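Local coordinates for protein NADH oxidoreductase (Mesorhizobium loti, PDB 3PI7) that probably reduces quinones or related substrates with NADPH, as a member of the enoyl reductase-like family of medium-chain dehydrogenases, at residues P45-S50 against I91-D96; V169-A174 against I193-R198; F237-T242 against W259-R264. One frame throughout, in Å; residues are numbered along the deposited sequence.

Overall arrangement
The chain first builds a GroES-like part. There contact 1 lays the loop that follows strand 37-43 against the end of strand 86-94, closing a loop of 40 residues. The chain then enters the Rossmann part. Contact 2 closes the beta-alpha-beta unit of strand 167-170, helix 176-188 and strand 191-196. Contact 3 does the same for strand 236-239, helix 243-252 and strand 258-261. The three follow in series, and none nests in or crosses another. Contacts 2 and 3 share one parallel sheet, their centres about 11 Å apart, and touch through T171 with D239 and V169 with L238. Contact 1 lies across the chain's centre, about 36 Å from contact 3 between centres.

Contact 1: P45-S50 against I91-D96; sequences PAPGPS and IVAGGD
The P47 ring rests on the backbone of A93-G95, where strand 86-94 runs out into a loop. It leans in with its CG, which lies 3.9 Å from G94 C and equally near G95 N. The same CG stands 4.4 Å from A93 CB, a loose apolar touch. Further on, two carbonyls close over G95. G95 CA makes a CA-H...O contact with G48 O at 3.1 Å and a longer one with P49 O at 3.4 Å. The CA atoms of P49 and G95 are only 3.8 Å apart. G95 has no side chain, and a CB there would strike G48 O and P49 O; its absence lets the backbones come so near.

Second-shell bonds hold both segments. Q51 OE1 accepts a hydrogen bond from G48 N, and E127 bonds to S50 OG. K101 holds G94 O. V92 and A93 both face L53, a classic beta bulge that includes a residue of the contact. This is a surface contact of the GroES-like part. It joins the loop between strands 37-43 and 51-56 to the end of strand 86-94, ahead of helix 98-103, and strand 51-56 pairs with both 86-94 and 123-127.

Contact 2: V169-A174 against I193-R198; sequences VMTAGA and IVTVRR
V169 and M170 run parallel to I193 and V194 as neighbouring strands of the Rossmann sheet. M170 bonds to the neighbouring strand through both its N-H and its C=O. Its N donates to I193 O at 2.8 Å, and its O accepts from T195 N at 3.1 Å. Past M170 the first strand ends and the chain turns. G173 N then reaches back to T195 O at 2.9 Å, so the turn stays tied to the second strand. G173 CA packs 3.8 Å from V194 CB, and a side chain at this glycine would strike V194 CG2 and T195 O.

V169 and I193 share one face of the sheet. The two side chains cross obliquely, with V169 CG2 against I193 CD1. M170, a selenomethionine, and V194 share the other face and lie side by side. The M170 chain bends at its last torsion (chi3 -68°), and its CE settles 3.7 Å from V194 CG1. Helix 176-188 covers this face, while helix 221-232 meets V169 and I193 on the other.

T195 OG1 lies between its own backbone N and carbonyl carbon (chi1 69°), which brings it 3.4 Å from T171 CA, with T171 CG2 just beyond. A water joins T195 OG1 to A172 N, lying 2.9 Å from the latter. The T171 hydroxyl is engaged by D239 OD1, at the end of the adjacent strand 236-239, and by A240 N just past it.

This turn leads into helix 176-188, the place where Rossmann folds commonly bind the dinucleotide. Backbone hydrogen bonds pair the strands and apolar side chains pack on both faces; at the turn, G173 and A172 donate their N-H groups. Such a site is consistent with NADPH binding, although no cofactor is present here.

Contact 3: F237-T242 against W259-R264; sequences FLDAVT and WIIYGR
F237 lies over the indole of W259 in an offset stack. The F237 ring and the five-membered ring have centroids 4.7 Å apart and planes 20° from parallel. F237 CD2 and CE2 sit above W259 CD1, each at 3.5 Å. Both side chains leave the backbone with CG anti to N (chi1 167° and 179°). Beside them D239 CB lies over one face of the F237 ring, and OD2 takes the indole N-H at the edge of W259. The NE1-OD2 bond is 2.8 Å long, nearly straight and in the indole plane; it meets OD2 on the anti side, out of the carboxylate plane. I261 CD1 lies near the rim of the indole face opposite F237.

The strands belong to one beta-alpha-beta unit of the Rossmann fold, with helix 243-252 packed on the F237 and W259 side. I260 N donates to F237 O, D239 N to I260 O and Y262 N to D239 O. On the opposite face L238 CD2 lies against I260 CB. Beyond the strands A240 CA lies over one face of the Y262 ring, with A240 CB 3.5 Å from Y262 CZ. L238 C meets the ring's edge. A water bridges Y262 OH to L238 O.

D239 OD1 accepts from V241 N, an Asx turn, from T242 N, which makes the Asx motif, and from T171 OG1. An alanine here would probably leave the indole N-H, the T171 hydroxyl and these two amides without their acceptor, and the turn less fixed.

T242 CG2 pushes into the hollow between I261 CG2 and G263 O, 3.7 and 3.2 Å away. R264 CG passes 3.3 Å from T242 OG1, which a water links to R264 NE. R264 forms a salt bridge with E274 of the second subunit, whose P275 packs on T242.

Contact 1: P45-S50 against I91-D96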
loop_
_atom_site.group_PDB
_atom_site.type_symbol
_atom_site.label_atom_id
_atom_site.label_comp_id
_atom_site.label_asym_id
_atom_site.label_seq_id
_atom_site.Cartn_x
_atom_site.Cartn_y
_atom_site.Cartn_z
ATOM N N PRO A 45 8.169 33.833 23.347
ATOM C CA PRO A 45 9.156 32.794 23.644
ATOM C C PRO A 45 10.581 33.203 23.289
ATOM O O PRO A 45 10.802 34.143 22.525
ATOM C CB PRO A 45 8.689 31.623 22.776
ATOM C CG PRO A 45 8.088 32.326 21.543
ATOM C CD PRO A 45 7.350 33.488 22.162
ATOM N N ALA A 46 11.539 32.487 23.867
ATOM C CA ALA A 46 12.961 32.637 23.567
ATOM C C ALA A 46 13.397 31.483 22.645
ATOM O O ALA A 46 13.054 30.329 22.898
ATOM C CB ALA A 46 13.779 32.622 24.862
ATOM N N PRO A 47 14.102 31.790 21.548
ATOM C CA PRO A 47 14.581 30.710 20.663
ATOM C C PRO A 47 15.684 29.911 21.321
ATOM O O PRO A 47 16.505 30.476 22.058
ATOM C CB PRO A 47 15.129 31.462 19.458
ATOM C CG PRO A 47 15.563 32.783 20.003
ATOM C CD PRO A 47 14.574 33.115 21.097
ATOM N N GLY A 48 15.693 28.621 21.034
ATOM C CA GLY A 48 16.748 27.718 21.483
ATOM C C GLY A 48 18.000 27.951 20.652
ATOM O O GLY A 48 17.966 28.713 19.682
ATOM N N PRO A 49 19.101 27.253 20.948
ATOM C CA PRO A 49 20.374 27.512 20.222
ATOM C C PRO A 49 20.308 27.449 18.688
ATOM O O PRO A 49 20.948 28.277 18.054
ATOM C CB PRO A 49 21.307 26.429 20.762
ATOM C CG PRO A 49 20.817 26.211 22.154
ATOM C CD PRO A 49 19.312 26.329 22.083
ATOM N N SER A 50 19.526 26.524 18.104
ATOM C CA SER A 50 19.415 26.315 16.654
ATOM C C SER A 50 18.197 27.014 16.054
ATOM O O SER A 50 17.890 26.809 14.877
ATOM C CB SER A 50 19.313 24.812 16.358
ATOM O OG SER A 50 18.139 24.248 16.939
ATOM N N ILE A 91 13.276 37.894 11.117
ATOM C CA ILE A 91 13.942 37.328 12.311
ATOM C C ILE A 91 14.478 38.448 13.193
ATOM O O ILE A 91 15.298 39.249 12.751
ATOM C CB ILE A 91 15.047 36.325 11.919
ATOM C CG1 ILE A 91 14.387 35.100 11.208
ATOM C CG2 ILE A 91 15.793 35.893 13.210
ATOM C CD1 ILE A 91 15.292 34.262 10.444
ATOM N N VAL A 92 14.032 38.474 14.466
ATOM C CA VAL A 92 14.381 39.540 15.396
ATOM C C VAL A 92 15.331 39.032 16.459
ATOM O O VAL A 92 15.933 39.854 17.145
ATOM C CB VAL A 92 13.114 40.229 16.012
ATOM C CG1 VAL A 92 12.341 40.991 14.915
ATOM C CG2 VAL A 92 12.206 39.210 16.723
ATOM N N ALA A 93 15.474 37.705 16.602
ATOM C CA ALA A 93 16.418 37.110 17.558
ATOM C C ALA A 93 16.759 35.693 17.128
ATOM O O ALA A 93 15.983 35.062 16.420
ATOM C CB ALA A 93 15.844 37.102 18.980
ATOM N N GLY A 94 17.926 35.218 17.527
ATOM C CA GLY A 94 18.339 33.859 17.204
ATOM C C GLY A 94 19.032 33.249 18.391
ATOM O O GLY A 94 19.540 33.982 19.227
ATOM N N GLY A 95 19.059 31.921 18.449
ATOM C CA GLY A 95 19.857 31.185 19.420
ATOM C C GLY A 95 21.323 31.394 19.096
ATOM O O GLY A 95 21.643 31.992 18.067
ATOM N N ASP A 96 22.223 30.935 19.970
ATOM C CA ASP A 96 23.661 31.197 19.851
ATOM C C ASP A 96 24.367 30.453 18.715
ATOM O O ASP A 96 25.514 30.779 18.424
ATOM C CB ASP A 96 24.375 30.896 21.184
ATOM C CG ASP A 96 24.236 31.989 22.247
ATOM O OD1 ASP A 96 23.770 33.117 21.901
ATOM O OD2 ASP A 96 24.615 31.733 23.418
#

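Contact 2: V169-A174 against I193-R198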
loop_
_atom_site.group_PDB
_atom_site.type_symbol
_atom_site.label_atom_id
_atom_site.label_comp_id
_atom_site.label_asym_id
_atom_site.label_seq_id
_atom_site.Cartn_x
_atom_site.Cartn_y
_atom_site.Cartn_z
ATOM N N VAL A 169 -3.575 11.060 -11.255
ATOM C CA VAL A 169 -4.857 11.390 -10.624
ATOM C C VAL A 169 -4.646 12.118 -9.309
ATOM O O VAL A 169 -3.736 11.788 -8.551
ATOM C CB VAL A 169 -5.733 10.104 -10.417
ATOM C CG1 VAL A 169 -7.132 10.436 -9.892
ATOM C CG2 VAL A 169 -5.836 9.291 -11.692
HETATM N N MSE A 170 -5.583 13.034 -9.003
HETATM C CA MSE A 170 -5.565 13.744 -7.726
HETATM C C MSE A 170 -6.968 13.949 -7.222
HETATM O O MSE A 170 -7.828 14.387 -7.977
HETATM C CB MSE A 170 -4.883 15.115 -7.849
HETATM C CG MSE A 170 -3.402 14.988 -8.069
HETATM SE SE MSE A 170 -2.516 16.670 -7.947
HETATM C CE MSE A 170 -3.250 17.492 -9.551
ATOM N N THR A 171 -7.203 13.634 -5.944
ATOM C CA THR A 171 -8.467 14.018 -5.302
ATOM C C THR A 171 -8.298 15.435 -4.727
ATOM O O THR A 171 -7.166 15.921 -4.586
ATOM C CB THR A 171 -8.880 13.046 -4.228
ATOM O OG1 THR A 171 -7.758 12.765 -3.402
ATOM C CG2 THR A 171 -9.463 11.794 -4.770
ATOM N N ALA A 172 -9.416 16.108 -4.361
ATOM C CA ALA A 172 -9.420 17.492 -3.835
ATOM C C ALA A 172 -8.772 18.399 -4.866
ATOM O O ALA A 172 -7.845 19.147 -4.559
ATOM C CB ALA A 172 -8.685 17.582 -2.494
ATOM N N GLY A 173 -9.211 18.252 -6.106
ATOM C CA GLY A 173 -8.662 18.980 -7.241
ATOM C C GLY A 173 -8.598 20.485 -7.109
ATOM O O GLY A 173 -7.700 21.115 -7.664
ATOM N N ALA A 174 -9.508 21.078 -6.354
ATOM C CA ALA A 174 -9.522 22.535 -6.253
ATOM C C ALA A 174 -8.620 23.092 -5.154
ATOM O O ALA A 174 -8.577 24.314 -4.975
ATOM C CB ALA A 174 -10.941 23.006 -6.037
ATOM N N ILE A 193 -5.778 14.339 -13.795
ATOM C CA ILE A 193 -7.160 13.882 -13.705
ATOM C C ILE A 193 -7.543 14.257 -12.306
ATOM O O ILE A 193 -6.961 13.703 -11.374
ATOM C CB ILE A 193 -7.265 12.363 -13.975
ATOM C CG1 ILE A 193 -6.829 12.005 -15.409
ATOM C CG2 ILE A 193 -8.678 11.815 -13.630
ATOM C CD1 ILE A 193 -6.374 10.488 -15.512
ATOM N N VAL A 194 -8.499 15.178 -12.119
ATOM C CA VAL A 194 -8.783 15.580 -10.759
ATOM C C VAL A 194 -10.254 15.466 -10.457
ATOM O O VAL A 194 -11.078 15.569 -11.355
ATOM C CB VAL A 194 -8.251 17.013 -10.428
ATOM C CG1 VAL A 194 -6.758 17.145 -10.754
ATOM C CG2 VAL A 194 -9.059 18.103 -11.127
ATOM N N THR A 195 -10.575 15.253 -9.195
ATOM C CA THR A 195 -11.974 15.188 -8.774
ATOM C C THR A 195 -12.334 16.422 -7.947
ATOM O O THR A 195 -11.512 16.919 -7.160
ATOM C CB THR A 195 -12.277 13.902 -7.988
ATOM O OG1 THR A 195 -11.590 14.001 -6.747
ATOM C CG2 THR A 195 -11.887 12.613 -8.755
ATOM N N VAL A 196 -13.564 16.910 -8.126
ATOM C CA VAL A 196 -14.145 18.042 -7.384
ATOM C C VAL A 196 -15.531 17.664 -6.839
ATOM O O VAL A 196 -16.080 16.654 -7.247
ATOM C CB VAL A 196 -14.232 19.323 -8.253
ATOM C CG1 VAL A 196 -12.853 19.791 -8.672
ATOM C CG2 VAL A 196 -15.129 19.117 -9.466
ATOM N N ARG A 197 -16.124 18.519 -5.989
ATOM C CA ARG A 197 -17.479 18.347 -5.431
ATOM C C ARG A 197 -18.448 19.388 -6.017
ATOM O O ARG A 197 -19.656 19.303 -5.781
ATOM C CB ARG A 197 -17.459 18.478 -3.899
ATOM C CG ARG A 197 -16.705 17.351 -3.213
ATOM C CD ARG A 197 -16.563 17.549 -1.718
ATOM N N ARG A 198 -17.913 20.379 -6.765
ATOM C CA ARG A 198 -18.703 21.467 -7.346
ATOM C C ARG A 198 -18.461 21.608 -8.837
ATOM O O ARG A 198 -17.316 21.762 -9.255
ATOM C CB ARG A 198 -18.348 22.811 -6.662
ATOM C CG ARG A 198 -18.422 22.816 -5.143
ATOM C CD ARG A 198 -17.686 24.009 -4.559
ATOM N NE ARG A 198 -17.205 23.736 -3.203
ATOM C CZ ARG A 198 -17.628 24.368 -2.112
ATOM N NH1 ARG A 198 -18.539 25.330 -2.204
ATOM N NH2 ARG A 198 -17.133 24.053 -0.922
HETATM O O HOH W 1 -12.211 15.332 -4.255
#

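Contact 3: F237-T242 against W259-R264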
loop_
_atom_site.group_PDB
_atom_site.type_symbol
_atom_site.label_atom_id
_atom_site.label_comp_id
_atom_site.label_asym_id
_atom_site.label_seq_id
_atom_site.Cartn_x
_atom_site.Cartn_y
_atom_site.Cartn_z
ATOM N N PHE A 237 -1.556 8.112 -8.185
ATOM C CA PHE A 237 -2.752 8.734 -7.625
ATOM C C PHE A 237 -2.336 9.426 -6.339
ATOM O O PHE A 237 -1.956 8.759 -5.371
ATOM C CB PHE A 237 -3.832 7.655 -7.402
ATOM C CG PHE A 237 -5.022 8.031 -6.551
ATOM C CD1 PHE A 237 -5.521 9.341 -6.548
ATOM C CD2 PHE A 237 -5.658 7.083 -5.764
ATOM C CE1 PHE A 237 -6.609 9.687 -5.745
ATOM C CE2 PHE A 237 -6.788 7.422 -5.002
ATOM C CZ PHE A 237 -7.273 8.711 -5.025
ATOM N N LEU A 238 -2.406 10.769 -6.336
ATOM C CA LEU A 238 -2.059 11.596 -5.176
ATOM C C LEU A 238 -3.361 11.877 -4.475
ATOM O O LEU A 238 -4.238 12.552 -5.026
ATOM C CB LEU A 238 -1.308 12.887 -5.597
ATOM C CG LEU A 238 -0.054 12.670 -6.458
ATOM C CD1 LEU A 238 0.581 14.026 -6.857
ATOM C CD2 LEU A 238 0.966 11.834 -5.714
ATOM N N ASP A 239 -3.517 11.310 -3.287
ATOM C CA ASP A 239 -4.794 11.383 -2.606
ATOM C C ASP A 239 -4.769 12.168 -1.294
ATOM O O ASP A 239 -4.117 11.753 -0.334
ATOM C CB ASP A 239 -5.247 9.940 -2.335
ATOM C CG ASP A 239 -6.575 9.795 -1.604
ATOM O OD1 ASP A 239 -7.454 10.677 -1.772
ATOM O OD2 ASP A 239 -6.746 8.781 -0.906
ATOM N N ALA A 240 -5.565 13.247 -1.227
ATOM C CA ALA A 240 -5.710 14.066 -0.021
ATOM C C ALA A 240 -6.989 13.707 0.769
ATOM O O ALA A 240 -7.214 14.272 1.855
ATOM C CB ALA A 240 -5.795 15.556 -0.419
ATOM N N VAL A 241 -7.856 12.848 0.204
ATOM C CA VAL A 241 -9.199 12.647 0.719
ATOM C C VAL A 241 -9.380 11.310 1.414
ATOM O O VAL A 241 -9.922 11.280 2.521
ATOM C CB VAL A 241 -10.228 12.842 -0.441
ATOM C CG1 VAL A 241 -11.662 12.563 -0.005
ATOM C CG2 VAL A 241 -10.141 14.259 -1.027
ATOM N N THR A 242 -8.923 10.203 0.775
ATOM C CA THR A 242 -9.123 8.836 1.242
ATOM C C THR A 242 -10.624 8.569 1.203
ATOM O O THR A 242 -11.317 9.152 0.364
ATOM C CB THR A 242 -8.426 8.493 2.585
ATOM O OG1 THR A 242 -9.202 8.972 3.690
ATOM C CG2 THR A 242 -6.996 9.013 2.653
ATOM N N TRP A 259 -1.205 4.317 -5.014
ATOM C CA TRP A 259 -2.135 5.182 -4.278
ATOM C C TRP A 259 -1.297 5.833 -3.218
ATOM O O TRP A 259 -0.784 5.133 -2.340
ATOM C CB TRP A 259 -3.236 4.297 -3.701
ATOM C CG TRP A 259 -4.308 4.943 -2.872
ATOM C CD1 TRP A 259 -4.488 6.271 -2.595
ATOM C CD2 TRP A 259 -5.426 4.256 -2.314
ATOM N NE1 TRP A 259 -5.640 6.444 -1.856
ATOM C CE2 TRP A 259 -6.208 5.210 -1.629
ATOM C CE3 TRP A 259 -5.779 2.892 -2.220
ATOM C CZ2 TRP A 259 -7.379 4.853 -0.941
ATOM C CZ3 TRP A 259 -6.938 2.540 -1.543
ATOM C CH2 TRP A 259 -7.744 3.512 -0.948
ATOM N N ILE A 260 -1.017 7.124 -3.400
ATOM C CA ILE A 260 -0.126 7.881 -2.518
ATOM C C ILE A 260 -0.962 8.809 -1.665
ATOM O O ILE A 260 -1.512 9.790 -2.150
ATOM C CB ILE A 260 0.950 8.640 -3.317
ATOM C CG1 ILE A 260 1.741 7.654 -4.201
ATOM C CG2 ILE A 260 1.878 9.415 -2.335
ATOM C CD1 ILE A 260 2.811 8.254 -5.097
ATOM N N ILE A 261 -1.128 8.429 -0.411
ATOM C CA ILE A 261 -2.011 9.164 0.503
ATOM C C ILE A 261 -1.204 10.258 1.187
ATOM O O ILE A 261 -0.182 9.956 1.797
ATOM C CB ILE A 261 -2.628 8.169 1.522
ATOM C CG1 ILE A 261 -3.624 7.242 0.784
ATOM C CG2 ILE A 261 -3.310 8.948 2.663
ATOM C CD1 ILE A 261 -4.313 6.103 1.609
ATOM N N TYR A 262 -1.666 11.511 1.126
ATOM C CA TYR A 262 -0.930 12.589 1.813
ATOM C C TYR A 262 -1.884 13.460 2.679
ATOM O O TYR A 262 -1.447 14.399 3.334
ATOM C CB TYR A 262 -0.153 13.423 0.803
ATOM C CG TYR A 262 -1.034 14.261 -0.090
ATOM C CD1 TYR A 262 -1.483 13.774 -1.311
ATOM C CD2 TYR A 262 -1.352 15.571 0.249
ATOM C CE1 TYR A 262 -2.257 14.560 -2.162
ATOM C CE2 TYR A 262 -2.181 16.343 -0.560
ATOM C CZ TYR A 262 -2.598 15.843 -1.781
ATOM O OH TYR A 262 -3.344 16.618 -2.613
ATOM N N GLY A 263 -3.147 13.079 2.737
ATOM C CA GLY A 263 -4.152 13.761 3.550
ATOM C C GLY A 263 -5.326 12.836 3.791
ATOM O O GLY A 263 -5.457 11.819 3.093
ATOM N N ARG A 264 -6.196 13.193 4.752
ATOM C CA ARG A 264 -7.367 12.370 5.103
ATOM C C ARG A 264 -8.563 13.276 5.276
ATOM O O ARG A 264 -9.131 13.347 6.357
ATOM C CB ARG A 264 -7.095 11.541 6.378
ATOM C CG ARG A 264 -8.022 10.318 6.487
ATOM C CD ARG A 264 -8.178 9.788 7.900
ATOM N NE ARG A 264 -9.196 8.739 7.949
ATOM C CZ ARG A 264 -9.409 7.943 8.992
ATOM N NH1 ARG A 264 -8.645 8.036 10.073
ATOM N NH2 ARG A 264 -10.345 7.005 8.938
HETATM O O HOH W 2 -4.730 15.220 -4.240
HETATM O O HOH W 3 -10.586 7.309 5.793
#